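Local atomic coordinates of transcriptional regulator, TetR family (PDB entry 3HE0), a protein that probably binds regulatory DNA through an N-terminal helix-turn-helix domain and acts as a transcription factor, as TetR-family regulators do. Residues T90-I95 against E187-A192; L126-F131 against D151-S156; R136-G141 against L158-S163. All blocks are in the same frame, centred on the assembly; numbering follows the deposited sequence.

Interaction 1: T90-I95 against E187-A192; sequences TMWLNI and EASWDA
Trp92 and Ser189 form a small, buried helix-to-helix contact in the C-terminal domain, where helix 84-97 packs beside helix 179-193. The backbones stay apart: the nearest CA atoms, those of Trp92 and Ser189, are 9.4 Å from each other, and the indole of Trp92 spans the gap. CB of each residue points toward the other helix, and together the two account for the 62 Å² buried here. The pyrrole side of the indole does the touching: Trp92 NE1 lies 3.1 Å from Ser189 OG, and Trp92 CD1 is 3.5 Å from that same oxygen. The hydroxyl meets the ring obliquely. Behind it, Ser189 CB follows at 3.9 Å from Trp92 NE1. With CG anti to the backbone N (chi1 -164°), the indole of Trp92 is carried away from its own helix and across the interface. A chi1 of 64° lets Ser189 OG face the indole while staying within bonding distance of the carbonyl of Ile186 in its own helix. The same oxygen is hydrogen-bonded to the hydroxyl of Tyr88, one turn before Trp92 on helix 84-97. These two bonds satisfy the buried hydroxyl and hold its rotation. Trp92 also packs on Leu182 and Ile186 of helix 179-193 and on Ser163 of helix 160-171. Next to Ser189, Trp190 meets Tyr88 edge-to-face and makes a cation-pi contact with Lys85. Helix 84-97 therefore rests on both helix 160-171 and helix 179-193, while Ser189 also packs on Leu158 of the second subunit, placing the contact directly behind the dimer interface.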
loop_
_atom_site.group_PDB
_atom_site.type_symbol
_atom_site.label_atom_id
_atom_site.label_comp_id
_atom_site.label_asym_id
_atom_site.label_seq_id
_atom_site.Cartn_x
_atom_site.Cartn_y
_atom_site.Cartn_z
ATOM N N THR A 90 -5.239 11.391 -16.767
ATOM C CA THR A 90 -6.479 10.648 -16.718
ATOM C C THR A 90 -6.345 9.440 -15.785
ATOM O O THR A 90 -7.148 9.246 -14.876
ATOM C CB THR A 90 -6.934 10.181 -18.139
ATOM O OG1 THR A 90 -7.023 11.314 -19.005
ATOM C CG2 THR A 90 -8.289 9.502 -18.103
HETATM N N MSE A 91 -5.323 8.630 -16.024
HETATM C CA MSE A 91 -5.104 7.424 -15.248
HETATM C C MSE A 91 -4.826 7.778 -13.792
HETATM O O MSE A 91 -5.309 7.101 -12.890
HETATM C CB MSE A 91 -3.935 6.619 -15.820
HETATM C CG MSE A 91 -4.265 5.982 -17.149
HETATM SE SE MSE A 91 -2.709 5.110 -17.923
HETATM C CE MSE A 91 -3.569 4.358 -19.506
ATOM N N TRP A 92 -4.061 8.842 -13.569
ATOM C CA TRP A 92 -3.718 9.261 -12.202
ATOM C C TRP A 92 -5.015 9.544 -11.456
ATOM O O TRP A 92 -5.196 9.110 -10.334
ATOM C CB TRP A 92 -2.824 10.506 -12.245
ATOM C CG TRP A 92 -2.102 10.812 -10.994
ATOM C CD1 TRP A 92 -0.761 10.632 -10.742
ATOM C CD2 TRP A 92 -2.656 11.379 -9.806
ATOM N NE1 TRP A 92 -0.461 11.051 -9.467
ATOM C CE2 TRP A 92 -1.611 11.518 -8.880
ATOM C CE3 TRP A 92 -3.935 11.801 -9.443
ATOM C CZ2 TRP A 92 -1.818 12.025 -7.614
ATOM C CZ3 TRP A 92 -4.125 12.316 -8.187
ATOM C CH2 TRP A 92 -3.073 12.422 -7.289
ATOM N N LEU A 93 -5.929 10.261 -12.101
ATOM C CA LEU A 93 -7.217 10.628 -11.488
ATOM C C LEU A 93 -8.161 9.437 -11.368
ATOM O O LEU A 93 -8.918 9.327 -10.404
ATOM C CB LEU A 93 -7.901 11.753 -12.270
ATOM C CG LEU A 93 -7.320 13.147 -12.020
ATOM C CD1 LEU A 93 -7.981 14.183 -12.941
ATOM C CD2 LEU A 93 -7.479 13.568 -10.557
ATOM N N ASN A 94 -8.126 8.530 -12.332
ATOM C CA ASN A 94 -8.855 7.267 -12.154
ATOM C C ASN A 94 -8.341 6.536 -10.903
ATOM O O ASN A 94 -9.113 5.933 -10.148
ATOM C CB ASN A 94 -8.715 6.345 -13.385
ATOM C CG ASN A 94 -9.451 6.871 -14.618
ATOM O OD1 ASN A 94 -10.380 7.641 -14.499
ATOM N ND2 ASN A 94 -9.023 6.439 -15.815
ATOM N N ILE A 95 -7.031 6.554 -10.690
ATOM C CA ILE A 95 -6.493 5.854 -9.524
ATOM C C ILE A 95 -7.024 6.538 -8.270
ATOM O O ILE A 95 -7.434 5.872 -7.345
ATOM C CB ILE A 95 -4.938 5.770 -9.509
ATOM C CG1 ILE A 95 -4.439 4.819 -10.591
ATOM C CG2 ILE A 95 -4.410 5.283 -8.116
ATOM C CD1 ILE A 95 -2.928 5.013 -10.930
ATOM N N GLU A 187 1.316 17.065 -10.849
ATOM C CA GLU A 187 2.498 17.642 -11.457
ATOM C C GLU A 187 3.781 17.170 -10.805
ATOM O O GLU A 187 4.774 16.948 -11.505
ATOM C CB GLU A 187 2.459 19.164 -11.432
ATOM C CG GLU A 187 1.402 19.735 -12.366
ATOM C CD GLU A 187 1.741 19.573 -13.851
ATOM O OE1 GLU A 187 2.902 19.197 -14.198
ATOM O OE2 GLU A 187 0.831 19.857 -14.668
ATOM N N ALA A 188 3.770 17.031 -9.476
ATOM C CA ALA A 188 4.962 16.623 -8.751
ATOM C C ALA A 188 5.348 15.179 -9.101
ATOM O O ALA A 188 6.540 14.851 -9.253
ATOM C CB ALA A 188 4.785 16.792 -7.236
ATOM N N SER A 189 4.338 14.321 -9.211
ATOM C CA SER A 189 4.560 12.927 -9.581
ATOM C C SER A 189 5.071 12.816 -11.024
ATOM O O SER A 189 5.919 11.980 -11.304
ATOM C CB SER A 189 3.310 12.067 -9.315
ATOM O OG SER A 189 2.202 12.433 -10.102
ATOM N N TRP A 190 4.587 13.665 -11.925
ATOM C CA TRP A 190 5.105 13.757 -13.289
ATOM C C TRP A 190 6.605 14.117 -13.247
ATOM O O TRP A 190 7.397 13.525 -13.979
ATOM C CB TRP A 190 4.319 14.820 -14.035
ATOM C CG TRP A 190 4.679 15.082 -15.419
ATOM C CD1 TRP A 190 5.357 16.172 -15.881
ATOM C CD2 TRP A 190 4.320 14.310 -16.582
ATOM N NE1 TRP A 190 5.457 16.123 -17.238
ATOM C CE2 TRP A 190 4.846 14.981 -17.696
ATOM C CE3 TRP A 190 3.637 13.117 -16.774
ATOM C CZ2 TRP A 190 4.696 14.510 -19.003
ATOM C CZ3 TRP A 190 3.485 12.629 -18.078
ATOM C CH2 TRP A 190 4.007 13.332 -19.170
ATOM N N ASP A 191 6.994 15.027 -12.347
ATOM C CA ASP A 191 8.406 15.363 -12.163
ATOM C C ASP A 191 9.256 14.135 -11.848
ATOM O O ASP A 191 10.435 14.076 -12.233
ATOM C CB ASP A 191 8.601 16.366 -11.033
ATOM C CG ASP A 191 8.283 17.795 -11.442
ATOM O OD1 ASP A 191 8.221 18.031 -12.670
ATOM O OD2 ASP A 191 8.122 18.668 -10.534
ATOM N N ALA A 192 8.689 13.181 -11.114
ATOM C CA ALA A 192 9.433 11.984 -10.735
ATOM C C ALA A 192 9.824 11.194 -11.987
ATOM O O ALA A 192 10.891 10.665 -12.046
ATOM C CB ALA A 192 8.624 11.100 -9.762
#

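Interaction 2: L126-F131 against D151-S156; sequences LERKMF and DNEVLS. With SO4 (sulfate ion), chain F.
A polar pocket that holds a sulfate ion, probably taken from the crystallisation liquor, is lined by Arg128 and, across from it, by Glu153 and the backbone carbonyl of Asn152. A turn about the CB-CG bond of Arg128 (chi2 -91°) bends the chain, and its NE reaches SO4 O3 at 2.6 Å, a weak hydrogen bond with an angle of 118° at the hydrogen. Glu153 reaches back to meet it and sets OE2 over the centre of the guanidinium face, 3.5 Å from Arg128 CZ. The resulting salt bridge, 3.7 Å from Arg128 NH1 to Glu153 OE2, is long and purely electrostatic, because no N-H points at the oxygen. At the guanidinium edge, Asn152 CB packs 3.5 Å from Arg128 NH1. The contact joins the C-terminal part of helix 117-129 to the start of helix 152-158, whose N-cap is Asp151: its OD2 accepts from Glu153 N at 2.6 Å. Asn152 O and Glu153 OE2 each lie 3.1 Å from SO4 O2, and Ser156 OG is more distant, 3.5 Å from SO4 O1. Arg128, and Lys169 of the second subunit, which pairs with Glu153 OE1, may ease the closeness of carboxylate and sulfate. Asn152 turns its amide to Lys142, Asp135 and Asn139.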
loop_
_atom_site.group_PDB
_atom_site.type_symbol
_atom_site.label_atom_id
_atom_site.label_comp_id
_atom_site.label_asym_id
_atom_site.label_seq_id
_atom_site.Cartn_x
_atom_site.Cartn_y
_atom_site.Cartn_z
ATOM N N LEU A 126 0.141 -12.731 -15.015
ATOM C CA LEU A 126 -1.173 -12.551 -15.661
ATOM C C LEU A 126 -1.715 -11.132 -15.437
ATOM O O LEU A 126 -2.311 -10.529 -16.329
ATOM C CB LEU A 126 -2.194 -13.608 -15.182
ATOM C CG LEU A 126 -2.051 -15.039 -15.741
ATOM C CD1 LEU A 126 -3.102 -15.965 -15.152
ATOM C CD2 LEU A 126 -2.122 -15.075 -17.273
ATOM N N GLU A 127 -1.481 -10.589 -14.256
ATOM C CA GLU A 127 -1.967 -9.236 -13.952
ATOM C C GLU A 127 -1.241 -8.131 -14.745
ATOM O O GLU A 127 -1.860 -7.142 -15.144
ATOM C CB GLU A 127 -1.913 -8.980 -12.438
ATOM C CG GLU A 127 -2.865 -9.928 -11.675
ATOM C CD GLU A 127 -2.822 -9.777 -10.155
ATOM O OE1 GLU A 127 -1.964 -9.016 -9.649
ATOM O OE2 GLU A 127 -3.671 -10.423 -9.470
ATOM N N ARG A 128 0.050 -8.316 -15.021
ATOM C CA ARG A 128 0.816 -7.290 -15.736
ATOM C C ARG A 128 0.239 -7.082 -17.134
ATOM O O ARG A 128 -0.073 -5.955 -17.518
ATOM C CB ARG A 128 2.297 -7.649 -15.807
ATOM C CG ARG A 128 3.218 -6.452 -15.677
ATOM C CD ARG A 128 3.546 -5.847 -17.030
ATOM N NE ARG A 128 4.338 -4.615 -16.942
ATOM C CZ ARG A 128 5.665 -4.553 -16.793
ATOM N NH1 ARG A 128 6.263 -3.370 -16.760
ATOM N NH2 ARG A 128 6.402 -5.652 -16.675
ATOM N N LYS A 129 0.051 -8.171 -17.866
ATOM C CA LYS A 129 -0.591 -8.117 -19.184
ATOM C C LYS A 129 -1.849 -7.223 -19.266
ATOM O O LYS A 129 -2.131 -6.636 -20.313
ATOM C CB LYS A 129 -0.936 -9.536 -19.650
ATOM C CG LYS A 129 0.296 -10.381 -19.927
ATOM C CD LYS A 129 -0.041 -11.778 -20.432
ATOM C CE LYS A 129 1.243 -12.574 -20.669
ATOM N NZ LYS A 129 1.054 -13.708 -21.610
HETATM N N MSE A 130 -2.585 -7.098 -18.166
HETATM C CA MSE A 130 -3.817 -6.297 -18.140
HETATM C C MSE A 130 -3.616 -4.772 -18.210
HETATM O O MSE A 130 -4.560 -4.051 -18.476
HETATM C CB MSE A 130 -4.617 -6.629 -16.884
HETATM C CG MSE A 130 -4.946 -8.093 -16.719
HETATM SE SE MSE A 130 -5.699 -8.544 -14.968
HETATM C CE MSE A 130 -5.748 -10.502 -15.133
ATOM N N PHE A 131 -2.407 -4.276 -17.970
ATOM C CA PHE A 131 -2.149 -2.822 -17.947
ATOM C C PHE A 131 -1.451 -2.341 -19.222
ATOM O O PHE A 131 -0.490 -1.578 -19.171
ATOM C CB PHE A 131 -1.339 -2.458 -16.688
ATOM C CG PHE A 131 -2.111 -2.645 -15.425
ATOM C CD1 PHE A 131 -2.931 -1.641 -14.945
ATOM C CD2 PHE A 131 -2.083 -3.852 -14.750
ATOM C CE1 PHE A 131 -3.705 -1.827 -13.791
ATOM C CE2 PHE A 131 -2.859 -4.049 -13.587
ATOM C CZ PHE A 131 -3.660 -3.022 -13.113
ATOM N N ASP A 151 12.940 0.955 -16.037
ATOM C CA ASP A 151 11.909 -0.059 -16.283
ATOM C C ASP A 151 10.540 0.512 -15.946
ATOM O O ASP A 151 10.411 1.308 -14.983
ATOM C CB ASP A 151 12.147 -1.298 -15.404
ATOM C CG ASP A 151 11.147 -2.447 -15.700
ATOM O OD1 ASP A 151 11.475 -3.312 -16.546
ATOM O OD2 ASP A 151 10.023 -2.473 -15.116
ATOM N N ASN A 152 9.525 0.076 -16.698
ATOM C CA ASN A 152 8.151 0.516 -16.471
ATOM C C ASN A 152 7.653 0.214 -15.050
ATOM O O ASN A 152 6.823 0.937 -14.524
ATOM C CB ASN A 152 7.188 -0.101 -17.507
ATOM C CG ASN A 152 7.419 0.420 -18.922
ATOM O OD1 ASN A 152 8.285 1.250 -19.159
ATOM N ND2 ASN A 152 6.630 -0.073 -19.870
ATOM N N GLU A 153 8.174 -0.835 -14.428
ATOM C CA GLU A 153 7.849 -1.146 -13.033
ATOM C C GLU A 153 8.348 -0.071 -12.067
ATOM O O GLU A 153 7.674 0.229 -11.064
ATOM C CB GLU A 153 8.437 -2.508 -12.619
ATOM C CG GLU A 153 7.637 -3.714 -13.150
ATOM C CD GLU A 153 6.206 -3.777 -12.590
ATOM O OE1 GLU A 153 6.003 -3.383 -11.410
ATOM O OE2 GLU A 153 5.277 -4.218 -13.330
ATOM N N VAL A 154 9.514 0.507 -12.380
ATOM C CA VAL A 154 10.094 1.570 -11.553
ATOM C C VAL A 154 9.319 2.874 -11.819
ATOM O O VAL A 154 8.893 3.562 -10.903
ATOM C CB VAL A 154 11.585 1.721 -11.831
ATOM C CG1 VAL A 154 12.206 2.927 -11.059
ATOM C CG2 VAL A 154 12.312 0.420 -11.496
ATOM N N LEU A 155 9.087 3.191 -13.087
ATOM C CA LEU A 155 8.313 4.372 -13.426
ATOM C C LEU A 155 6.929 4.309 -12.743
ATOM O O LEU A 155 6.455 5.289 -12.170
ATOM C CB LEU A 155 8.179 4.495 -14.946
ATOM C CG LEU A 155 9.487 4.739 -15.715
ATOM C CD1 LEU A 155 9.204 4.746 -17.231
ATOM C CD2 LEU A 155 10.181 6.035 -15.248
ATOM N N SER A 156 6.306 3.130 -12.750
ATOM C CA SER A 156 4.997 2.986 -12.115
ATOM C C SER A 156 5.101 3.203 -10.606
ATOM O O SER A 156 4.304 3.949 -10.029
ATOM C CB SER A 156 4.361 1.633 -12.423
ATOM O OG SER A 156 3.008 1.574 -11.914
HETATM S S SO4 F . 3.378 -1.563 -15.104
HETATM O O1 SO4 F . 2.400 -1.070 -14.122
HETATM O O2 SO4 F . 4.749 -1.398 -14.630
HETATM O O3 SO4 F . 3.112 -2.982 -15.321
HETATM O O4 SO4 F . 3.264 -0.834 -16.368
#

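Interaction 3: R136-G141 against L158-S163; sequences RLFNQG and LSFEAS
Segment 136-141 is regular helix, whereas 158-163 contains the break between helices 152-158 and 160-171, and the nearest CA atoms, those of Phe138 and Ser159, are 10.9 Å apart. Ser159 sits at that break with a distinctly non-helical backbone. Three large apolar side chains bridge the distance. The Phe138 and Phe160 side chains pass alongside each other, pointing opposite ways, their ring centroids 5.7 Å apart and their planes inclined at 46°, which is neither a stack nor an edge-to-face pair. The nearest approach is made by Phe138 CZ, 3.6 Å from Phe160 CE2. Leu137 adds a methyl at the rim of the second ring, with its CD2 3.9 Å from Phe160 CZ and close to the ring plane; chi1 of 171° and chi2 of 71° together bring this branch to the ring. At the edge of the Phe138 ring lies the hydroxyl of Ser159, 3.8 Å from OG to CZ. This oxygen is not left without a polar partner in the apolar surroundings, since it hydrogen-bonds the carbonyl of Leu155 in the preceding helix. Past the break, Ser163 OG donates to Phe160 O at 2.6 Å, tying the first turn of the new helix together. All four residues that touch are buried. Phe138 is further packed by Asn152, Leu155 and Ser156 of helix 152-158 and by Ile193 of helix 179-193. Phe160 meets Tyr88 and Ile95 of helix 84-97, and Leu137 reaches Leu84, so helix 132-143 packs here against helices 84-97, 152-158, 160-171 and 179-193.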
loop_
_atom_site.group_PDB
_atom_site.type_symbol
_atom_site.label_atom_id
_atom_site.label_comp_id
_atom_site.label_asym_id
_atom_site.label_seq_id
_atom_site.Cartn_x
_atom_site.Cartn_y
_atom_site.Cartn_z
ATOM N N ARG A 136 2.158 1.330 -22.573
ATOM C CA ARG A 136 2.279 2.071 -23.826
ATOM C C ARG A 136 2.626 3.529 -23.546
ATOM O O ARG A 136 3.511 4.096 -24.213
ATOM C CB ARG A 136 1.016 1.966 -24.673
ATOM C CG ARG A 136 1.285 2.187 -26.148
ATOM C CD ARG A 136 -0.019 2.164 -26.921
ATOM N NE ARG A 136 0.133 1.871 -28.352
ATOM C CZ ARG A 136 0.401 0.666 -28.878
ATOM N NH1 ARG A 136 0.497 0.525 -30.208
ATOM N NH2 ARG A 136 0.586 -0.401 -28.092
ATOM N N LEU A 137 1.978 4.110 -22.529
ATOM C CA LEU A 137 2.355 5.431 -22.024
ATOM C C LEU A 137 3.863 5.507 -21.710
ATOM O O LEU A 137 4.584 6.369 -22.222
ATOM C CB LEU A 137 1.542 5.789 -20.770
ATOM C CG LEU A 137 1.992 7.053 -20.028
ATOM C CD1 LEU A 137 1.680 8.341 -20.798
ATOM C CD2 LEU A 137 1.373 7.147 -18.678
ATOM N N PHE A 138 4.337 4.622 -20.851
ATOM C CA PHE A 138 5.736 4.713 -20.391
ATOM C C PHE A 138 6.707 4.411 -21.568
ATOM O O PHE A 138 7.727 5.101 -21.742
ATOM C CB PHE A 138 5.987 3.761 -19.222
ATOM C CG PHE A 138 5.341 4.174 -17.913
ATOM C CD1 PHE A 138 5.388 5.495 -17.452
ATOM C CD2 PHE A 138 4.699 3.234 -17.119
ATOM C CE1 PHE A 138 4.783 5.855 -16.252
ATOM C CE2 PHE A 138 4.110 3.600 -15.888
ATOM C CZ PHE A 138 4.154 4.898 -15.466
ATOM N N ASN A 139 6.374 3.421 -22.399
ATOM C CA ASN A 139 7.215 3.107 -23.563
ATOM C C ASN A 139 7.276 4.264 -24.517
ATOM O O ASN A 139 8.357 4.636 -24.974
ATOM C CB ASN A 139 6.746 1.857 -24.309
ATOM C CG ASN A 139 6.943 0.596 -23.500
ATOM O OD1 ASN A 139 7.809 0.527 -22.618
ATOM N ND2 ASN A 139 6.149 -0.410 -23.798
ATOM N N GLN A 140 6.129 4.867 -24.784
ATOM C CA GLN A 140 6.079 5.965 -25.716
ATOM C C GLN A 140 6.842 7.166 -25.186
ATOM O O GLN A 140 7.646 7.787 -25.904
ATOM C CB GLN A 140 4.635 6.333 -26.004
ATOM C CG GLN A 140 4.520 7.327 -27.099
ATOM C CD GLN A 140 3.097 7.556 -27.536
ATOM O OE1 GLN A 140 2.201 6.747 -27.253
ATOM N NE2 GLN A 140 2.871 8.675 -28.227
ATOM N N GLY A 141 6.622 7.461 -23.915
ATOM C CA GLY A 141 7.356 8.508 -23.250
ATOM C C GLY A 141 8.848 8.332 -23.313
ATOM O O GLY A 141 9.562 9.307 -23.518
ATOM N N LEU A 158 7.160 5.007 -9.017
ATOM C CA LEU A 158 7.500 6.389 -8.696
ATOM C C LEU A 158 6.350 7.375 -8.870
ATOM O O LEU A 158 6.410 8.489 -8.337
ATOM C CB LEU A 158 8.645 6.846 -9.585
ATOM C CG LEU A 158 10.016 6.259 -9.287
ATOM C CD1 LEU A 158 10.833 6.391 -10.587
ATOM C CD2 LEU A 158 10.679 6.877 -8.025
ATOM N N SER A 159 5.300 6.956 -9.579
ATOM C CA SER A 159 4.259 7.858 -10.014
ATOM C C SER A 159 2.866 7.314 -9.600
ATOM O O SER A 159 2.393 7.584 -8.482
ATOM C CB SER A 159 4.387 8.104 -11.522
ATOM O OG SER A 159 4.252 6.914 -12.274
ATOM N N PHE A 160 2.255 6.495 -10.445
ATOM C CA PHE A 160 0.958 5.916 -10.133
ATOM C C PHE A 160 0.886 5.219 -8.783
ATOM O O PHE A 160 0.022 5.550 -7.974
ATOM C CB PHE A 160 0.530 4.939 -11.233
ATOM C CG PHE A 160 0.340 5.586 -12.577
ATOM C CD1 PHE A 160 -0.342 6.799 -12.702
ATOM C CD2 PHE A 160 0.839 5.003 -13.721
ATOM C CE1 PHE A 160 -0.547 7.396 -13.954
ATOM C CE2 PHE A 160 0.632 5.613 -14.989
ATOM C CZ PHE A 160 -0.050 6.808 -15.089
ATOM N N GLU A 161 1.767 4.240 -8.555
ATOM C CA GLU A 161 1.644 3.326 -7.395
ATOM C C GLU A 161 1.831 4.094 -6.114
ATOM O O GLU A 161 1.270 3.729 -5.057
ATOM C CB GLU A 161 2.620 2.123 -7.442
ATOM C CG GLU A 161 2.118 0.962 -8.360
ATOM C CD GLU A 161 3.242 0.083 -8.916
ATOM O OE1 GLU A 161 3.996 -0.504 -8.139
ATOM O OE2 GLU A 161 3.384 -0.037 -10.144
ATOM N N ALA A 162 2.572 5.174 -6.207
ATOM C CA ALA A 162 2.840 5.950 -5.011
ATOM C C ALA A 162 1.586 6.727 -4.648
ATOM O O ALA A 162 1.208 6.763 -3.477
ATOM C CB ALA A 162 4.074 6.861 -5.186
ATOM N N SER A 163 0.933 7.332 -5.630
ATOM C CA SER A 163 -0.309 8.119 -5.393
ATOM C C SER A 163 -1.601 7.285 -5.014
ATOM O O SER A 163 -2.616 7.836 -4.614
ATOM C CB SER A 163 -0.654 8.803 -6.669
ATOM O OG SER A 163 -1.134 7.797 -7.522
#

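Overall arrangement
All three contacts lie in the helical C-terminal domain, away from the predicted helix-turn-helix. Interaction 1 (helices 84-97 and 179-193) closes a long loop of chain in which the others are nested; the segments of interaction 2 (helices 117-129 and 152-158) and interaction 3 (helices 132-143 and 160-171) alternate along the sequence. Interaction 3 is central, its centre about 8 Å from that of interaction 1 and about 9 Å from that of interaction 2; the centres of 1 and 2 are about 16 Å apart and their nearest atoms about 6 Å, without contact. Ala192 packs on Leu158, and Ser156 meets Glu161. Each contact also touches the second subunit, so all three border the subunit interface.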